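PDB 5MKI: like-Sm ribonucleoprotein core, which probably binds RNA, as Sm and Sm-like proteins do, as a ring of seven subunits with uridine-nucleotide pockets. Local coordinates for residues H39-L44 against V61-N66. Numbering follows the deposited sequence.
Sequences HMNVAL and VVRGDN
N41 reaches from the turn before strand 42-44 to the backbone of R63 and G64. Its CB lies 3.8 Å from V62 O. A chi1 of -58° sets CG beside the backbone N, carrying the amide toward R63 and G64, with CG 3.9 Å from G64 N. N41 OD1 accepts from G64 N at 2.9 Å in an almost straight bond, 176° at the hydrogen, and also touches R63 CG; ND2 donates to the D37 carboxylate. An amide suits this place because it accepts at one end and donates at the other; an alanine here would probably leave the G64 N-H without its acceptor and D37 without this donor. G64 fits because its CA sits 3.2 Å from M40 O, and a side chain would run into the H39 carbonyl.

Beyond the turn, V42 and V62 form an antiparallel hydrogen-bonded pair, V62 N to V42 O at 2.8 Å and V42 N to V62 O at 3.1 Å. Branched apolar side chains suit this buried face: V42 CG2 packs on V62 CB, L44 CD1 on V62 CG2. R63 NH1 salt-bridges D65 OD1; NH2 donates to H39 O of a neighbouring subunit. The contact thus joins two segments carrying this Sm fold's UMP-binding residues, H39, N41, R63 and D65.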
loop_
_atom_site.group_PDB
_atom_site.type_symbol
_atom_site.label_atom_id
_atom_site.label_comp_id
_atom_site.label_asym_id
_atom_site.label_seq_id
_atom_site.Cartn_x
_atom_site.Cartn_y
_atom_site.Cartn_z
ATOM N N HIS A 39 -5.281 12.377 6.701
ATOM C CA HIS A 39 -5.078 11.489 5.561
ATOM C C HIS A 39 -5.147 12.209 4.221
ATOM O O HIS A 39 -4.950 11.564 3.183
ATOM C CB HIS A 39 -6.120 10.372 5.575
ATOM C CG HIS A 39 -6.092 9.549 6.821
ATOM N ND1 HIS A 39 -7.221 9.303 7.574
ATOM C CD2 HIS A 39 -5.070 8.928 7.456
ATOM C CE1 HIS A 39 -6.897 8.555 8.615
ATOM N NE2 HIS A 39 -5.599 8.314 8.566
ATOM N N MET A 40 -5.440 13.508 4.221
ATOM C CA MET A 40 -5.772 14.284 3.026
ATOM C C MET A 40 -7.079 13.832 2.371
ATOM O O MET A 40 -7.279 14.085 1.176
ATOM C CB MET A 40 -4.629 14.272 1.990
ATOM C CG MET A 40 -3.256 14.756 2.513
ATOM S SD MET A 40 -2.048 15.291 1.250
ATOM C CE MET A 40 -3.071 16.335 0.219
ATOM N N ASN A 41 -7.972 13.142 3.101
ATOM C CA ASN A 41 -9.364 13.091 2.667
ATOM C C ASN A 41 -9.901 14.524 2.603
ATOM O O ASN A 41 -9.549 15.367 3.430
ATOM C CB ASN A 41 -10.255 12.277 3.622
ATOM C CG ASN A 41 -9.805 10.818 3.823
ATOM O OD1 ASN A 41 -9.399 10.115 2.904
ATOM N ND2 ASN A 41 -9.931 10.366 5.046
ATOM N N VAL A 42 -10.758 14.811 1.626
ATOM C CA VAL A 42 -11.316 16.159 1.478
ATOM C C VAL A 42 -12.782 16.072 1.059
ATOM O O VAL A 42 -13.168 15.235 0.230
ATOM C CB VAL A 42 -10.509 17.022 0.478
ATOM C CG1 VAL A 42 -9.047 17.147 0.898
ATOM C CG2 VAL A 42 -10.598 16.467 -0.943
ATOM N N ALA A 43 -13.608 16.933 1.654
ATOM C CA ALA A 43 -14.992 17.111 1.231
ATOM C C ALA A 43 -15.064 18.361 0.357
ATOM O O ALA A 43 -14.736 19.459 0.817
ATOM C CB ALA A 43 -15.927 17.231 2.433
ATOM N N LEU A 44 -15.463 18.188 -0.903
ATOM C CA LEU A 44 -15.514 19.278 -1.878
ATOM C C LEU A 44 -16.962 19.560 -2.261
ATOM O O LEU A 44 -17.655 18.670 -2.763
ATOM C CB LEU A 44 -14.717 18.936 -3.132
ATOM C CG LEU A 44 -13.224 18.673 -2.996
ATOM C CD1 LEU A 44 -12.676 18.097 -4.294
ATOM C CD2 LEU A 44 -12.530 19.966 -2.612
ATOM N N VAL A 61 -16.754 13.588 -1.593
ATOM C CA VAL A 61 -15.746 13.228 -0.602
ATOM C C VAL A 61 -14.688 12.394 -1.310
ATOM O O VAL A 61 -14.989 11.312 -1.824
ATOM C CB VAL A 61 -16.364 12.482 0.585
ATOM C CG1 VAL A 61 -15.266 11.947 1.525
ATOM C CG2 VAL A 61 -17.317 13.416 1.321
ATOM N N VAL A 62 -13.465 12.927 -1.379
ATOM C CA VAL A 62 -12.358 12.318 -2.109
ATOM C C VAL A 62 -11.455 11.611 -1.110
ATOM O O VAL A 62 -11.112 12.177 -0.062
ATOM C CB VAL A 62 -11.560 13.367 -2.901
ATOM C CG1 VAL A 62 -10.444 12.698 -3.692
ATOM C CG2 VAL A 62 -12.487 14.218 -3.828
ATOM N N ARG A 63 -11.063 10.389 -1.432
ATOM C CA ARG A 63 -10.187 9.622 -0.547
ATOM C C ARG A 63 -8.735 10.053 -0.752
ATOM O O ARG A 63 -8.213 9.996 -1.874
ATOM C CB ARG A 63 -10.359 8.125 -0.798
ATOM C CG ARG A 63 -9.932 7.281 0.388
ATOM C CD ARG A 63 -10.526 5.880 0.350
ATOM N NE ARG A 63 -10.180 5.125 1.552
ATOM C CZ ARG A 63 -9.022 4.496 1.728
ATOM N NH1 ARG A 63 -8.108 4.521 0.768
ATOM N NH2 ARG A 63 -8.790 3.818 2.850
ATOM N N GLY A 64 -8.076 10.471 0.338
ATOM C CA GLY A 64 -6.764 11.100 0.220
ATOM C C GLY A 64 -5.672 10.240 -0.406
ATOM O O GLY A 64 -4.759 10.768 -1.050
ATOM N N ASP A 65 -5.743 8.910 -0.242
ATOM C CA ASP A 65 -4.719 8.043 -0.825
ATOM C C ASP A 65 -4.660 8.144 -2.344
ATOM O O ASP A 65 -3.680 7.691 -2.946
ATOM C CB ASP A 65 -4.947 6.576 -0.435
ATOM C CG ASP A 65 -5.954 5.879 -1.338
ATOM O OD1 ASP A 65 -6.961 6.516 -1.721
ATOM O OD2 ASP A 65 -5.740 4.696 -1.681
ATOM N N ASN A 66 -5.688 8.703 -2.979
ATOM C CA ASN A 66 -5.660 8.929 -4.417
ATOM C C ASN A 66 -4.925 10.214 -4.794
ATOM O O ASN A 66 -4.656 10.426 -5.982
ATOM C CB ASN A 66 -7.092 8.985 -4.978
ATOM C CG ASN A 66 -7.920 7.726 -4.658
ATOM O OD1 ASN A 66 -7.658 6.660 -5.195
ATOM N ND2 ASN A 66 -8.940 7.867 -3.806
#